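Local coordinates for uncharacterized NTF2-like protein (Mesorhizobium loti, PDB 3FH1) that is of unknown function but has the NTF2-like, SnoaL-type fold, whose cone-shaped cavity in related proteins often binds small molecules, at residues Q18-M23 against V115-I120; N27-Q31 against F81-T86; L38-I42 against V67-S71. Residue numbers count along the deposited sequence, not the author numbering.

Contact 1: residues Q18-M23 against V115-I120. With EDO (1,2-ethanediol), chain D.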
# COMPACT_ATOMS: atom_id res chain seq x y z
N GLN A 18 4.61 14.15 -13.69
CA GLN A 18 5.13 13.06 -14.54
C GLN A 18 4.66 11.71 -14.05
O GLN A 18 4.17 10.86 -14.80
CB GLN A 18 6.66 13.13 -14.59
CG GLN A 18 7.28 11.85 -15.16
CD GLN A 18 8.75 12.03 -15.45
OE1 GLN A 18 9.58 11.54 -14.65
NE2 GLN A 18 9.09 12.77 -16.48
N THR A 19 4.80 11.46 -12.75
CA THR A 19 4.34 10.20 -12.20
C THR A 19 2.85 10.00 -12.42
O THR A 19 2.41 8.89 -12.74
CB THR A 19 4.75 10.12 -10.72
OG1 THR A 19 6.16 10.35 -10.63
CG2 THR A 19 4.36 8.78 -10.02
N ALA A 20 2.04 11.05 -12.26
CA ALA A 20 0.62 10.95 -12.57
C ALA A 20 0.37 10.50 -14.02
O ALA A 20 -0.53 9.67 -14.28
CB ALA A 20 -0.14 12.28 -12.28
N GLU A 21 1.13 11.07 -14.96
CA GLU A 21 0.97 10.72 -16.37
C GLU A 21 1.32 9.25 -16.59
O GLU A 21 0.66 8.54 -17.37
CB GLU A 21 1.87 11.59 -17.25
CG GLU A 21 1.22 12.74 -17.75
CD GLU A 21 0.07 12.34 -18.66
OE1 GLU A 21 0.32 11.69 -19.71
OE2 GLU A 21 -1.07 12.66 -18.24
N ILE A 22 2.37 8.79 -15.93
CA ILE A 22 2.77 7.37 -16.03
C ILE A 22 1.68 6.48 -15.48
O ILE A 22 1.29 5.49 -16.11
CB ILE A 22 4.11 7.14 -15.34
CG1 ILE A 22 5.24 7.88 -16.08
CG2 ILE A 22 4.50 5.67 -15.30
CD1 ILE A 22 6.54 7.93 -15.27
N MSE A 23 1.14 6.85 -14.32
CA MSE A 23 0.07 6.04 -13.71
C MSE A 23 -1.21 6.07 -14.52
O MSE A 23 -1.93 5.09 -14.55
CB MSE A 23 -0.21 6.42 -12.26
CG MSE A 23 0.99 6.29 -11.34
SE MSE A 23 1.87 4.58 -11.37
CE MSE A 23 3.79 5.24 -11.50
N VAL A 115 8.89 5.10 -9.77
CA VAL A 115 9.46 5.40 -11.07
C VAL A 115 10.81 6.02 -10.97
O VAL A 115 11.10 6.76 -10.03
CB VAL A 115 8.57 6.35 -11.85
CG1 VAL A 115 7.22 5.64 -12.13
CG2 VAL A 115 8.41 7.66 -11.07
N GLN A 116 11.65 5.73 -11.98
CA GLN A 116 12.99 6.30 -12.04
C GLN A 116 13.25 6.52 -13.52
O GLN A 116 12.93 5.65 -14.34
CB GLN A 116 13.98 5.32 -11.46
CG GLN A 116 15.38 5.79 -11.51
CD GLN A 116 16.28 4.82 -10.80
OE1 GLN A 116 17.10 4.15 -11.43
NE2 GLN A 116 16.08 4.66 -9.51
N ASP A 117 13.83 7.66 -13.87
CA ASP A 117 14.08 8.01 -15.27
C ASP A 117 12.82 7.91 -16.13
O ASP A 117 12.90 7.59 -17.31
CB ASP A 117 15.18 7.13 -15.89
CG ASP A 117 16.58 7.60 -15.56
OD1 ASP A 117 16.72 8.42 -14.63
OD2 ASP A 117 17.54 7.11 -16.22
N GLY A 118 11.66 8.20 -15.55
CA GLY A 118 10.43 8.23 -16.32
C GLY A 118 9.78 6.89 -16.63
O GLY A 118 8.85 6.84 -17.45
N ARG A 119 10.32 5.82 -16.05
CA ARG A 119 9.75 4.48 -16.20
C ARG A 119 9.53 3.79 -14.86
O ARG A 119 10.25 4.11 -13.85
CB ARG A 119 10.63 3.59 -17.09
CG ARG A 119 10.72 4.09 -18.54
CD ARG A 119 11.44 3.07 -19.44
NE ARG A 119 11.53 3.55 -20.83
CZ ARG A 119 12.46 4.39 -21.24
NH1 ARG A 119 13.39 4.81 -20.41
NH2 ARG A 119 12.46 4.82 -22.48
N ILE A 120 8.59 2.87 -14.84
CA ILE A 120 8.30 2.09 -13.62
C ILE A 120 9.46 1.17 -13.34
O ILE A 120 9.81 0.35 -14.22
CB ILE A 120 7.03 1.25 -13.72
CG1 ILE A 120 5.85 2.19 -13.98
CG2 ILE A 120 6.79 0.41 -12.47
CD1 ILE A 120 4.63 1.55 -14.64
C1 EDO D . 11.42 0.48 -23.44
O1 EDO D . 10.89 1.27 -22.33
C2 EDO D . 11.72 1.37 -24.63
O2 EDO D . 10.60 2.24 -24.91
O HOH W 1 11.43 9.58 -12.84

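Contact 2: residues N27-Q31 against F81-T86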
# COMPACT_ATOMS: atom_id res chain seq x y z
N ASN A 27 -2.66 2.61 -15.69
CA ASN A 27 -4.02 2.23 -15.34
C ASN A 27 -4.87 1.94 -16.58
O ASN A 27 -5.71 1.03 -16.59
CB ASN A 27 -4.64 3.29 -14.44
CG ASN A 27 -4.16 3.20 -13.00
OD1 ASN A 27 -3.71 2.12 -12.54
ND2 ASN A 27 -4.30 4.30 -12.28
N ASP A 28 -4.67 2.74 -17.65
CA ASP A 28 -5.44 2.56 -18.88
C ASP A 28 -5.17 1.21 -19.50
O ASP A 28 -6.06 0.65 -20.11
CB ASP A 28 -5.10 3.61 -19.93
CG ASP A 28 -5.77 4.95 -19.69
OD1 ASP A 28 -6.68 5.04 -18.83
OD2 ASP A 28 -5.34 5.93 -20.37
N VAL A 29 -3.98 0.64 -19.31
CA VAL A 29 -3.72 -0.69 -19.86
C VAL A 29 -4.77 -1.67 -19.35
O VAL A 29 -5.29 -2.50 -20.11
CB VAL A 29 -2.31 -1.19 -19.47
CG1 VAL A 29 -2.20 -2.76 -19.63
CG2 VAL A 29 -1.22 -0.42 -20.25
N PHE A 30 -5.11 -1.56 -18.08
CA PHE A 30 -6.03 -2.49 -17.44
C PHE A 30 -7.47 -2.15 -17.74
O PHE A 30 -8.28 -3.04 -17.95
CB PHE A 30 -5.73 -2.61 -15.94
CG PHE A 30 -4.34 -3.05 -15.71
CD1 PHE A 30 -4.01 -4.38 -15.77
CD2 PHE A 30 -3.34 -2.12 -15.57
CE1 PHE A 30 -2.68 -4.77 -15.65
CE2 PHE A 30 -2.02 -2.52 -15.48
CZ PHE A 30 -1.71 -3.85 -15.51
N GLN A 31 -7.78 -0.87 -17.73
CA GLN A 31 -9.15 -0.42 -18.01
C GLN A 31 -9.57 -0.70 -19.44
O GLN A 31 -10.72 -1.07 -19.68
CB GLN A 31 -9.27 1.06 -17.73
CG GLN A 31 -9.04 1.43 -16.26
CD GLN A 31 -10.05 0.75 -15.32
OE1 GLN A 31 -11.26 0.95 -15.44
NE2 GLN A 31 -9.55 -0.06 -14.41
N PHE A 81 -10.70 -4.40 -13.29
CA PHE A 81 -10.36 -3.64 -12.09
C PHE A 81 -11.22 -2.39 -11.99
O PHE A 81 -11.45 -1.71 -13.00
CB PHE A 81 -8.90 -3.15 -12.10
CG PHE A 81 -7.87 -4.24 -11.97
CD1 PHE A 81 -7.42 -4.93 -13.07
CD2 PHE A 81 -7.30 -4.52 -10.75
CE1 PHE A 81 -6.43 -5.95 -12.93
CE2 PHE A 81 -6.33 -5.51 -10.63
CZ PHE A 81 -5.90 -6.21 -11.75
N ASP A 82 -11.67 -2.07 -10.77
CA ASP A 82 -12.18 -0.75 -10.46
C ASP A 82 -11.07 -0.03 -9.71
O ASP A 82 -10.44 -0.57 -8.81
CB ASP A 82 -13.38 -0.81 -9.54
CG ASP A 82 -14.57 -1.49 -10.14
OD1 ASP A 82 -14.74 -1.42 -11.37
OD2 ASP A 82 -15.35 -2.09 -9.38
N LEU A 83 -10.82 1.20 -10.11
CA LEU A 83 -9.85 2.06 -9.44
C LEU A 83 -10.54 2.77 -8.29
O LEU A 83 -11.55 3.47 -8.47
CB LEU A 83 -9.31 3.10 -10.39
CG LEU A 83 -8.48 2.50 -11.53
CD1 LEU A 83 -8.16 3.54 -12.60
CD2 LEU A 83 -7.17 1.91 -10.96
N GLU A 84 -9.97 2.62 -7.10
CA GLU A 84 -10.46 3.30 -5.92
C GLU A 84 -9.79 4.66 -5.76
O GLU A 84 -10.47 5.67 -5.54
CB GLU A 84 -10.28 2.46 -4.65
CG GLU A 84 -11.11 1.22 -4.64
CD GLU A 84 -10.91 0.40 -3.36
OE1 GLU A 84 -9.97 0.70 -2.59
OE2 GLU A 84 -11.70 -0.54 -3.14
N GLU A 85 -8.47 4.70 -5.85
CA GLU A 85 -7.74 5.95 -5.68
C GLU A 85 -6.33 5.79 -6.17
O GLU A 85 -5.67 4.82 -5.81
CB GLU A 85 -7.66 6.38 -4.22
CG GLU A 85 -7.04 7.78 -4.03
CD GLU A 85 -6.69 8.04 -2.57
OE1 GLU A 85 -6.06 7.18 -1.94
OE2 GLU A 85 -6.97 9.13 -2.13
N THR A 86 -5.86 6.77 -6.94
CA THR A 86 -4.44 6.88 -7.28
C THR A 86 -3.92 8.12 -6.59
O THR A 86 -4.47 9.22 -6.81
CB THR A 86 -4.20 7.03 -8.79
OG1 THR A 86 -4.74 5.90 -9.48
CG2 THR A 86 -2.73 7.17 -9.10
O HOH W 2 -10.37 -3.33 -15.91

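Contact 3: residues L38-I42 against V67-S71. With EDO (1,2-ethanediol), chain D.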
# COMPACT_ATOMS: atom_id res chain seq x y z
N LEU A 38 2.60 -1.15 -22.38
CA LEU A 38 3.39 -1.59 -21.26
C LEU A 38 4.89 -1.45 -21.45
O LEU A 38 5.56 -0.90 -20.57
CB LEU A 38 3.05 -2.99 -20.74
CG LEU A 38 1.74 -3.19 -20.01
CD1 LEU A 38 1.46 -4.71 -19.93
CD2 LEU A 38 1.78 -2.48 -18.62
N PRO A 39 5.44 -1.93 -22.58
CA PRO A 39 6.90 -1.87 -22.65
C PRO A 39 7.53 -0.51 -22.50
O PRO A 39 8.56 -0.38 -21.82
CB PRO A 39 7.20 -2.44 -24.02
CG PRO A 39 6.05 -3.30 -24.34
CD PRO A 39 4.86 -2.64 -23.74
N GLU A 40 6.92 0.53 -23.08
CA GLU A 40 7.53 1.85 -23.00
C GLU A 40 7.47 2.46 -21.60
O GLU A 40 8.24 3.37 -21.27
CB GLU A 40 6.86 2.76 -24.02
CG GLU A 40 5.46 3.17 -23.66
CD GLU A 40 4.64 3.64 -24.89
OE1 GLU A 40 4.55 2.91 -25.89
OE2 GLU A 40 4.06 4.73 -24.79
N LEU A 41 6.59 1.93 -20.75
CA LEU A 41 6.42 2.46 -19.39
C LEU A 41 7.32 1.77 -18.36
O LEU A 41 7.35 2.22 -17.22
CB LEU A 41 4.97 2.27 -18.92
CG LEU A 41 3.88 2.97 -19.71
CD1 LEU A 41 2.54 2.57 -19.12
CD2 LEU A 41 4.09 4.47 -19.64
N ILE A 42 7.99 0.66 -18.73
CA ILE A 42 8.66 -0.24 -17.80
C ILE A 42 10.16 -0.19 -18.01
O ILE A 42 10.63 -0.32 -19.13
CB ILE A 42 8.12 -1.68 -18.01
CG1 ILE A 42 6.62 -1.64 -17.69
CG2 ILE A 42 8.85 -2.76 -17.13
CD1 ILE A 42 5.84 -2.91 -17.99
N VAL A 67 6.27 -7.14 -18.35
CA VAL A 67 5.30 -7.03 -19.49
C VAL A 67 4.46 -8.30 -19.62
O VAL A 67 3.22 -8.22 -19.75
CB VAL A 67 5.98 -6.71 -20.86
CG1 VAL A 67 4.95 -6.87 -22.01
CG2 VAL A 67 6.62 -5.25 -20.79
N GLN A 68 5.08 -9.47 -19.52
CA GLN A 68 4.32 -10.70 -19.72
C GLN A 68 3.24 -10.83 -18.64
O GLN A 68 2.10 -11.21 -18.97
CB GLN A 68 5.23 -11.91 -19.68
CG GLN A 68 4.55 -13.22 -20.03
CD GLN A 68 5.59 -14.34 -20.22
OE1 GLN A 68 6.61 -14.16 -20.92
NE2 GLN A 68 5.34 -15.49 -19.59
N LEU A 69 3.58 -10.55 -17.39
CA LEU A 69 2.65 -10.73 -16.29
C LEU A 69 1.51 -9.74 -16.40
O LEU A 69 0.35 -10.11 -16.39
CB LEU A 69 3.32 -10.59 -14.94
CG LEU A 69 2.40 -10.68 -13.67
CD1 LEU A 69 1.86 -12.04 -13.52
CD2 LEU A 69 3.12 -10.25 -12.42
N TRP A 70 1.83 -8.47 -16.54
CA TRP A 70 0.78 -7.47 -16.64
C TRP A 70 -0.10 -7.64 -17.89
O TRP A 70 -1.30 -7.38 -17.85
CB TRP A 70 1.38 -6.10 -16.57
CG TRP A 70 1.66 -5.66 -15.17
CD1 TRP A 70 0.88 -5.88 -14.07
CD2 TRP A 70 2.74 -4.83 -14.73
NE1 TRP A 70 1.41 -5.23 -12.97
CE2 TRP A 70 2.52 -4.55 -13.37
CE3 TRP A 70 3.85 -4.25 -15.37
CZ2 TRP A 70 3.40 -3.78 -12.64
CZ3 TRP A 70 4.71 -3.51 -14.65
CH2 TRP A 70 4.49 -3.28 -13.28
N SER A 71 0.49 -8.06 -19.01
CA SER A 71 -0.27 -8.31 -20.26
C SER A 71 -1.32 -9.41 -20.07
O SER A 71 -2.45 -9.33 -20.56
CB SER A 71 0.68 -8.67 -21.40
OG SER A 71 1.55 -7.59 -21.70
C1 EDO D . 11.42 0.48 -23.44
O1 EDO D . 10.89 1.27 -22.33
C2 EDO D . 11.72 1.37 -24.63
O2 EDO D . 10.60 2.24 -24.91

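Contact 1: residues Q18-M23 against V115-I120
I22 is the main knob. It projects from the helix into a hollow floored by the hairpin at V115-I120, and its CD1 lies 3.4 Å from G118 O and 3.9 Å from V115 CG1, while I22 CG2 rests 4.0 Å from I120 CG1. V115 CG1 pushes to 3.5 Å from CE of M23, a selenomethionine whose side chain curls round to reach it, and V115 CG2 sits 3.5 Å from T19 OG1, a hydroxyl already engaged with G90 O. V115 thus fills the groove between T19, I22 and M23. This is the long N-terminal helix of the NTF2-like fold lying over the curved sheet, where strands 106-116 and 119-127 join through a type I' turn from Q116 to R119. G118, at i+2, has a positive phi that suits glycine, and Q18 OE1 comes within 3.8 Å of G118 CA. A water at this outer edge accepts from G118 N at 3.0 Å and lies 3.2 Å from Q18 OE1, to which it can donate. The CA-to-CB bond of R119 points away from the helix; R119 NE makes a weak 2.8 Å hydrogen bond to O1 of an ethanediol and another weak one to E40 O.

Contact 2: residues N27-Q31 against F81-T86
Start with Q31, at the last turn of the helix. Its chi1, chi2 and chi3 all lie near -60°, so the side chain folds back on itself and brings the amide to the strand: NE2 donates to F81 O at 2.9 Å, nearly straight, and packs 4.0 Å from L83 CG. A water reinforces this end, donating to F30 O at 2.9 Å and accepting from F81 N at 2.8 Å. One turn earlier, N27 (chi1 m) points directly at the strand. Its ND2 makes a weak 3.3 Å hydrogen bond to T86 OG1, and its OD1 lies 3.8 Å from L83 CD2, so the mt rotamer of L83 places its branches between the two amides. F30 and F81, both m, bring their rings together obliquely, with centroids 5.7 Å apart and planes at 75°; the closest carbons, F30 CD1 and F81 CE1, are 4.0 Å apart. Between L83 and T86 a classic beta bulge puts E84 and E85 both opposite R96, so that T86, three residues after L83, again faces the helix. N27 also approaches an unidentified bound molecule, consistent with this helix lining the pocket of the NTF2-like cone. The helix runs roughly antiparallel to the strand, at 142° and 9.2 Å between the short axes. I95 of strand 92-100 backs N27, L83 and T86, while I73 of helix 63-75 closes over both phenylalanines and E85 reaches R92 of the second subunit.

Contact 3: residues L38-I42 against V67-S71
What stands out is how little regular helix there is on one side: 38-41 is a single weakly bonded turn, with L41 N bonded to L38 O at 3.0 Å, yet L38 and P39 of the turn, with I42 at the start of strand 42-43, pack on helix 63-75. L38 sends CD1 across the backbone of that helix, 3.6 Å from W70 CB and 3.4 Å from S71 OG. V67 CG2 meets three partners, at 4.2 Å from L38 CB, 4.1 Å from P39 CG and 3.7 Å from I42 CD1. The same I42 methyl reaches the edge of the indole, 3.6 Å from W70 CE3. F26 and F30 of helix 16-31 meet W70 edge-to-face, so the contact ties the short turn and the two longer helices of the NTF2-like fold together. W70 NE1 is hydrogen-bonded to an unidentified bound molecule, consistent with the indole lining a pocket. P39 O accepts a 2.9 Å hydrogen bond from O1 of ethanediol. Between the segments the join is essentially hydrocarbon packing: S71 OG, on which L38 CD1 also rests, spends its proton on V67 O, 2.6 Å away in its own helix, so directed bonds play no part.

Contacts 1 and 2 hang on the same helix, 16-31, and reach the same sheet: its earlier turns lie on the 106-116/119-127 hairpin, its last ones on strand 80-89, with M23 and T86 touching between them. Contact 3 instead joins the short turn 38-41 and the start of strand 42-43 to helix 63-75, and meets contact 2 where F30 packs on W70. It meets contact 1 through the backbone, I120 N probably bonding to L41 O at 2.8 Å; both also touch the same ethanediol. Contact 1 is the most buried; contacts 2 and 3 are partly so. Contacts 1 and 2 each have a bridging water; contact 2 alone adds direct hydrogen bonds; contact 3 relies on packing.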